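Local coordinates for protein fasciclin-1 (Drosophila melanogaster, PDB 1O70) that serves as a neural cell adhesion molecule of insects, represented here by its third and fourth FAS1 domains, at residues N78-R92 against V102-V115. Sequence-based numbering, arbitrary orientation.
With NAG (2-acetamido-2-deoxy-beta-D-glucopyranose), chain B; NAG (2-acetamido-2-deoxy-beta-D-glucopyranose), chain C.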
loop_
_atom_site.group_PDB
_atom_site.type_symbol
_atom_site.label_atom_id
_atom_site.label_comp_id
_atom_site.label_asym_id
_atom_site.label_seq_id
_atom_site.Cartn_x
_atom_site.Cartn_y
_atom_site.Cartn_z
ATOM N N ASN A 78 -5.838 -14.938 -0.044
ATOM C CA ASN A 78 -5.916 -14.666 1.385
ATOM C C ASN A 78 -6.115 -13.214 1.790
ATOM O O ASN A 78 -6.743 -12.950 2.812
ATOM C CB ASN A 78 -4.684 -15.202 2.103
ATOM C CG ASN A 78 -4.584 -16.703 2.030
ATOM O OD1 ASN A 78 -5.588 -17.406 2.064
ATOM N ND2 ASN A 78 -3.361 -17.207 1.936
ATOM N N MET A 79 -5.590 -12.271 1.013
ATOM C CA MET A 79 -5.754 -10.875 1.381
ATOM C C MET A 79 -7.142 -10.343 1.033
ATOM O O MET A 79 -7.504 -9.234 1.429
ATOM C CB MET A 79 -4.661 -9.997 0.750
ATOM C CG MET A 79 -4.657 -9.942 -0.749
ATOM S SD MET A 79 -3.424 -8.769 -1.394
ATOM C CE MET A 79 -1.879 -9.671 -1.094
ATOM N N HIS A 80 -7.927 -11.139 0.304
ATOM C CA HIS A 80 -9.293 -10.745 -0.049
ATOM C C HIS A 80 -10.236 -11.269 1.029
ATOM O O HIS A 80 -11.445 -11.072 0.942
ATOM C CB HIS A 80 -9.728 -11.343 -1.386
ATOM C CG HIS A 80 -9.164 -10.651 -2.588
ATOM N ND1 HIS A 80 -7.920 -10.945 -3.104
ATOM C CD2 HIS A 80 -9.696 -9.710 -3.405
ATOM C CE1 HIS A 80 -7.714 -10.223 -4.192
ATOM N NE2 HIS A 80 -8.777 -9.465 -4.397
ATOM N N ILE A 81 -9.680 -11.936 2.043
ATOM C CA ILE A 81 -10.482 -12.516 3.122
ATOM C C ILE A 81 -10.277 -11.857 4.495
ATOM O O ILE A 81 -9.300 -12.131 5.203
ATOM C CB ILE A 81 -10.203 -14.033 3.272
ATOM C CG1 ILE A 81 -10.367 -14.739 1.925
ATOM C CG2 ILE A 81 -11.158 -14.640 4.272
ATOM C CD1 ILE A 81 -9.852 -16.173 1.936
ATOM N N ILE A 82 -11.233 -11.015 4.868
ATOM C CA ILE A 82 -11.213 -10.292 6.132
ATOM C C ILE A 82 -11.707 -11.110 7.326
ATOM O O ILE A 82 -12.854 -11.556 7.360
ATOM C CB ILE A 82 -12.077 -9.027 6.022
ATOM C CG1 ILE A 82 -11.506 -8.116 4.931
ATOM C CG2 ILE A 82 -12.145 -8.330 7.368
ATOM C CD1 ILE A 82 -12.473 -7.119 4.394
ATOM N N LYS A 83 -10.842 -11.277 8.319
ATOM C CA LYS A 83 -11.199 -12.036 9.509
ATOM C C LYS A 83 -12.133 -11.217 10.404
ATOM O O LYS A 83 -11.788 -10.886 11.538
ATOM C CB LYS A 83 -9.925 -12.423 10.270
ATOM C CG LYS A 83 -9.026 -13.371 9.482
ATOM C CD LYS A 83 -7.549 -13.149 9.756
ATOM C CE LYS A 83 -7.173 -13.496 11.184
ATOM N NZ LYS A 83 -5.748 -13.150 11.479
ATOM N N ASP A 84 -13.324 -10.904 9.891
ATOM C CA ASP A 84 -14.299 -10.112 10.636
ATOM C C ASP A 84 -15.614 -9.941 9.858
ATOM O O ASP A 84 -15.683 -10.236 8.667
ATOM C CB ASP A 84 -13.666 -8.751 10.974
ATOM C CG ASP A 84 -14.624 -7.799 11.675
ATOM O OD1 ASP A 84 -15.465 -8.250 12.483
ATOM O OD2 ASP A 84 -14.508 -6.581 11.433
ATOM N N ARG A 85 -16.657 -9.491 10.547
ATOM C CA ARG A 85 -17.955 -9.273 9.922
ATOM C C ARG A 85 -18.026 -7.788 9.566
ATOM O O ARG A 85 -18.273 -6.954 10.436
ATOM C CB ARG A 85 -19.063 -9.618 10.907
ATOM C CG ARG A 85 -20.457 -9.334 10.378
ATOM C CD ARG A 85 -21.459 -9.280 11.522
ATOM N NE ARG A 85 -21.440 -10.528 12.266
ATOM C CZ ARG A 85 -21.908 -11.673 11.783
ATOM N NH1 ARG A 85 -22.431 -11.705 10.562
ATOM N NH2 ARG A 85 -21.846 -12.785 12.511
ATOM N N LEU A 86 -17.816 -7.456 8.295
ATOM C CA LEU A 86 -17.818 -6.060 7.885
ATOM C C LEU A 86 -18.735 -5.653 6.746
ATOM O O LEU A 86 -18.508 -6.028 5.594
ATOM C CB LEU A 86 -16.402 -5.625 7.502
ATOM C CG LEU A 86 -15.348 -5.418 8.581
ATOM C CD1 LEU A 86 -14.049 -4.927 7.936
ATOM C CD2 LEU A 86 -15.850 -4.397 9.588
ATOM N N ASN A 87 -19.756 -4.861 7.064
ATOM C CA ASN A 87 -20.662 -4.352 6.038
ATOM C C ASN A 87 -20.412 -2.853 5.928
ATOM O O ASN A 87 -19.713 -2.276 6.764
ATOM C CB ASN A 87 -22.122 -4.626 6.412
ATOM C CG ASN A 87 -22.516 -4.011 7.749
ATOM O OD1 ASN A 87 -23.661 -4.100 8.167
ATOM N ND2 ASN A 87 -21.560 -3.393 8.425
ATOM N N VAL A 88 -20.990 -2.222 4.914
ATOM C CA VAL A 88 -20.804 -0.788 4.721
ATOM C C VAL A 88 -20.931 0.032 6.004
ATOM O O VAL A 88 -20.055 0.841 6.306
ATOM C CB VAL A 88 -21.793 -0.227 3.696
ATOM C CG1 VAL A 88 -21.624 1.271 3.584
ATOM C CG2 VAL A 88 -21.558 -0.888 2.349
ATOM N N ASP A 89 -22.007 -0.178 6.761
ATOM C CA ASP A 89 -22.203 0.576 7.989
ATOM C C ASP A 89 -21.043 0.436 8.958
ATOM O O ASP A 89 -20.542 1.432 9.478
ATOM C CB ASP A 89 -23.503 0.160 8.698
ATOM C CG ASP A 89 -24.749 0.583 7.940
ATOM O OD1 ASP A 89 -24.699 1.621 7.230
ATOM O OD2 ASP A 89 -25.790 -0.113 8.069
ATOM N N LYS A 90 -20.622 -0.800 9.208
ATOM C CA LYS A 90 -19.523 -1.048 10.134
ATOM C C LYS A 90 -18.228 -0.384 9.633
ATOM O O LYS A 90 -17.465 0.166 10.424
ATOM C CB LYS A 90 -19.320 -2.558 10.324
ATOM C CG LYS A 90 -18.314 -2.930 11.411
ATOM C CD LYS A 90 -18.813 -2.539 12.791
ATOM C CE LYS A 90 -17.732 -2.682 13.857
ATOM N NZ LYS A 90 -18.254 -2.244 15.196
ATOM N N ILE A 91 -17.999 -0.422 8.321
ATOM C CA ILE A 91 -16.815 0.185 7.740
ATOM C C ILE A 91 -16.850 1.695 7.982
ATOM O O ILE A 91 -15.848 2.284 8.394
ATOM C CB ILE A 91 -16.720 -0.111 6.217
ATOM C CG1 ILE A 91 -16.613 -1.617 5.987
ATOM C CG2 ILE A 91 -15.488 0.555 5.619
ATOM C CD1 ILE A 91 -16.678 -2.020 4.539
ATOM N N ARG A 92 -17.999 2.320 7.730
ATOM C CA ARG A 92 -18.146 3.761 7.960
ATOM C C ARG A 92 -17.766 4.105 9.390
ATOM O O ARG A 92 -16.968 5.007 9.634
ATOM C CB ARG A 92 -19.591 4.216 7.751
ATOM C CG ARG A 92 -19.911 4.719 6.368
ATOM C CD ARG A 92 -20.810 5.956 6.446
ATOM N NE ARG A 92 -21.276 6.367 5.123
ATOM C CZ ARG A 92 -22.166 5.687 4.412
ATOM N NH1 ARG A 92 -22.691 4.572 4.904
ATOM N NH2 ARG A 92 -22.514 6.110 3.206
ATOM N N VAL A 102 -7.660 -3.077 8.490
ATOM C CA VAL A 102 -8.287 -4.372 8.668
ATOM C C VAL A 102 -7.397 -5.544 8.270
ATOM O O VAL A 102 -6.961 -5.635 7.133
ATOM C CB VAL A 102 -9.564 -4.428 7.838
ATOM C CG1 VAL A 102 -10.345 -5.668 8.180
ATOM C CG2 VAL A 102 -10.388 -3.174 8.090
ATOM N N PRO A 103 -7.121 -6.460 9.209
ATOM C CA PRO A 103 -6.276 -7.644 8.961
ATOM C C PRO A 103 -6.972 -8.681 8.076
ATOM O O PRO A 103 -8.197 -8.757 8.060
ATOM C CB PRO A 103 -6.025 -8.206 10.366
ATOM C CG PRO A 103 -6.244 -7.024 11.278
ATOM C CD PRO A 103 -7.418 -6.319 10.646
ATOM N N THR A 104 -6.193 -9.481 7.357
ATOM C CA THR A 104 -6.759 -10.513 6.496
ATOM C C THR A 104 -6.138 -11.878 6.801
ATOM O O THR A 104 -5.333 -12.010 7.722
ATOM C CB THR A 104 -6.543 -10.190 5.008
ATOM O OG1 THR A 104 -5.147 -10.271 4.694
ATOM C CG2 THR A 104 -7.055 -8.796 4.699
ATOM N N VAL A 105 -6.526 -12.897 6.040
ATOM C CA VAL A 105 -6.000 -14.243 6.246
ATOM C C VAL A 105 -4.511 -14.195 5.944
ATOM O O VAL A 105 -3.730 -15.021 6.421
ATOM C CB VAL A 105 -6.713 -15.254 5.324
ATOM C CG1 VAL A 105 -5.999 -16.592 5.335
ATOM C CG2 VAL A 105 -8.148 -15.416 5.780
ATOM N N ASN A 106 -4.126 -13.212 5.141
ATOM C CA ASN A 106 -2.731 -13.011 4.792
ATOM C C ASN A 106 -2.163 -12.174 5.944
ATOM O O ASN A 106 -2.440 -10.976 6.036
ATOM C CB ASN A 106 -2.651 -12.257 3.463
ATOM C CG ASN A 106 -1.237 -12.126 2.951
ATOM O OD1 ASN A 106 -0.342 -11.679 3.672
ATOM N ND2 ASN A 106 -1.026 -12.509 1.701
ATOM N N ASN A 107 -1.389 -12.795 6.834
ATOM C CA ASN A 107 -0.850 -12.043 7.971
ATOM C C ASN A 107 0.295 -11.102 7.616
ATOM O O ASN A 107 1.028 -10.647 8.486
ATOM C CB ASN A 107 -0.454 -12.977 9.141
ATOM C CG ASN A 107 0.403 -14.156 8.710
ATOM O OD1 ASN A 107 1.309 -14.020 7.881
ATOM N ND2 ASN A 107 0.138 -15.318 9.302
ATOM N N ASN A 108 0.417 -10.799 6.331
ATOM C CA ASN A 108 1.441 -9.887 5.839
ATOM C C ASN A 108 0.784 -8.786 5.010
ATOM O O ASN A 108 1.463 -7.986 4.372
ATOM C CB ASN A 108 2.457 -10.647 4.984
ATOM C CG ASN A 108 3.526 -11.321 5.819
ATOM O OD1 ASN A 108 4.207 -12.241 5.360
ATOM N ND2 ASN A 108 3.690 -10.853 7.053
ATOM N N THR A 109 -0.548 -8.748 5.036
ATOM C CA THR A 109 -1.313 -7.769 4.273
ATOM C C THR A 109 -2.572 -7.310 4.988
ATOM O O THR A 109 -3.403 -8.131 5.373
ATOM C CB THR A 109 -1.791 -8.359 2.948
ATOM O OG1 THR A 109 -0.691 -8.985 2.282
ATOM C CG2 THR A 109 -2.403 -7.270 2.073
ATOM N N PHE A 110 -2.725 -6.009 5.184
ATOM C CA PHE A 110 -3.960 -5.533 5.783
ATOM C C PHE A 110 -4.594 -4.585 4.756
ATOM O O PHE A 110 -3.953 -4.213 3.773
ATOM C CB PHE A 110 -3.705 -4.856 7.138
ATOM C CG PHE A 110 -2.876 -3.616 7.064
ATOM C CD1 PHE A 110 -3.420 -2.434 6.565
ATOM C CD2 PHE A 110 -1.558 -3.615 7.520
ATOM C CE1 PHE A 110 -2.669 -1.259 6.516
ATOM C CE2 PHE A 110 -0.790 -2.446 7.478
ATOM C CZ PHE A 110 -1.351 -1.263 6.974
ATOM N N LEU A 111 -5.853 -4.232 4.959
ATOM C CA LEU A 111 -6.552 -3.352 4.035
ATOM C C LEU A 111 -7.180 -2.231 4.833
ATOM O O LEU A 111 -7.090 -2.201 6.059
ATOM C CB LEU A 111 -7.690 -4.100 3.340
ATOM C CG LEU A 111 -7.480 -5.557 2.938
ATOM C CD1 LEU A 111 -8.789 -6.164 2.435
ATOM C CD2 LEU A 111 -6.395 -5.614 1.869
ATOM N N TYR A 112 -7.815 -1.306 4.133
ATOM C CA TYR A 112 -8.529 -0.228 4.790
ATOM C C TYR A 112 -9.422 0.352 3.716
ATOM O O TYR A 112 -9.146 0.191 2.526
ATOM C CB TYR A 112 -7.575 0.806 5.421
ATOM C CG TYR A 112 -6.705 1.579 4.483
ATOM C CD1 TYR A 112 -7.165 2.757 3.879
ATOM C CD2 TYR A 112 -5.417 1.137 4.189
ATOM C CE1 TYR A 112 -6.367 3.472 3.007
ATOM C CE2 TYR A 112 -4.607 1.831 3.323
ATOM C CZ TYR A 112 -5.085 3.003 2.733
ATOM O OH TYR A 112 -4.281 3.732 1.884
ATOM N N PHE A 113 -10.515 0.979 4.133
ATOM C CA PHE A 113 -11.473 1.518 3.187
ATOM C C PHE A 113 -11.637 3.022 3.279
ATOM O O PHE A 113 -11.223 3.663 4.246
ATOM C CB PHE A 113 -12.853 0.879 3.409
ATOM C CG PHE A 113 -12.850 -0.625 3.397
ATOM C CD1 PHE A 113 -12.331 -1.339 4.467
ATOM C CD2 PHE A 113 -13.358 -1.326 2.310
ATOM C CE1 PHE A 113 -12.317 -2.729 4.456
ATOM C CE2 PHE A 113 -13.347 -2.718 2.291
ATOM C CZ PHE A 113 -12.823 -3.417 3.370
ATOM N N ASN A 114 -12.260 3.571 2.248
ATOM C CA ASN A 114 -12.568 4.983 2.194
ATOM C C ASN A 114 -14.017 5.058 1.744
ATOM O O ASN A 114 -14.388 4.447 0.737
ATOM C CB ASN A 114 -11.692 5.715 1.188
ATOM C CG ASN A 114 -12.029 7.190 1.111
ATOM O OD1 ASN A 114 -11.996 7.892 2.121
ATOM N ND2 ASN A 114 -12.359 7.667 -0.082
ATOM N N VAL A 115 -14.835 5.797 2.492
ATOM C CA VAL A 115 -16.251 5.945 2.174
ATOM C C VAL A 115 -16.625 7.387 1.859
ATOM O O VAL A 115 -16.298 8.296 2.621
ATOM C CB VAL A 115 -17.140 5.469 3.343
ATOM C CG1 VAL A 115 -18.605 5.706 3.004
ATOM C CG2 VAL A 115 -16.894 3.987 3.630
HETATM C C1 NAG B . -8.795 4.981 -4.215
HETATM C C2 NAG B . -8.863 5.718 -2.880
HETATM C C3 NAG B . -9.946 6.798 -2.970
HETATM C C4 NAG B . -9.689 7.734 -4.167
HETATM C C5 NAG B . -9.509 6.890 -5.445
HETATM C C6 NAG B . -9.144 7.689 -6.676
HETATM C C7 NAG B . -8.346 4.577 -0.823
HETATM C C8 NAG B . -8.794 3.621 0.275
HETATM N N2 NAG B . -9.196 4.790 -1.822
HETATM O O3 NAG B . -10.015 7.527 -1.756
HETATM O O4 NAG B . -10.824 8.606 -4.339
HETATM O O5 NAG B . -8.475 5.903 -5.259
HETATM O O6 NAG B . -8.025 8.525 -6.420
HETATM O O7 NAG B . -7.243 5.109 -0.766
HETATM C C1 NAG C . -10.722 9.888 -3.841
HETATM C C2 NAG C . -11.696 10.782 -4.581
HETATM C C3 NAG C . -11.560 12.210 -4.053
HETATM C C4 NAG C . -11.790 12.196 -2.528
HETATM C C5 NAG C . -10.890 11.164 -1.826
HETATM C C6 NAG C . -11.302 10.999 -0.369
HETATM C C7 NAG C . -12.323 10.264 -6.847
HETATM C C8 NAG C . -12.575 11.057 -8.122
HETATM N N2 NAG C . -11.416 10.743 -6.003
HETATM O O3 NAG C . -12.503 13.037 -4.700
HETATM O O4 NAG C . -11.571 13.484 -1.963
HETATM O O5 NAG C . -11.028 9.864 -2.441
HETATM O O6 NAG C . -12.691 10.695 -0.271
HETATM O O7 NAG C . -12.948 9.228 -6.632
#
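Ile91 meets Phe113 at about a right angle, its CD1 standing over the middle of the ring, 4.0 Å from the centroid, in a CH-pi contact. The branched isoleucine serves twice: with CG1 beside its backbone N (chi1 -62°), CD1 takes the ring face while CG2 lies against Phe113 CB. Ile82 comes from the opposite direction and sets CD1 at the ring's edge, in plane, 3.9 Å from CZ; its other branch, CG2, packs across Val102 CG1. Leu86 meets the same valine tip to tip. Aliphatic groups cover one face and one edge of this flat, nonpolar ring. Beside them, Val115 CG1 lies over one face of the Arg92 guanidinium, 3.5 Å from NE, while NH2 hydrogen-bonds Gly117 O. Arginine suits this half-covered place, being flat enough to pack and polar at its end; an alanine here would probably uncover Val115 and leave Gly117 O without this donor. At the other end Val105 N donates to Ile81 O (3.0 Å) and weakly to Asn78 O. The valine's branches part, CG1 to Asn78 and CG2 to Ile81. Met79, long and flexible, bends at chi3 (74°) and crosses Thr109 at a slant, SD nearest CG2. Asn106 closes an Asx turn, OD1 accepting from Asn108 N, and its ND2 reaches Gln75 O. Within the third FAS1 domain, helix 88-94 and the turn after helix 70-79 thus meet strands 102-103 and 110-116; Phe113 also touches Val126 of strand 123-128, and Leu111 packs on Leu51 of strand 48-53.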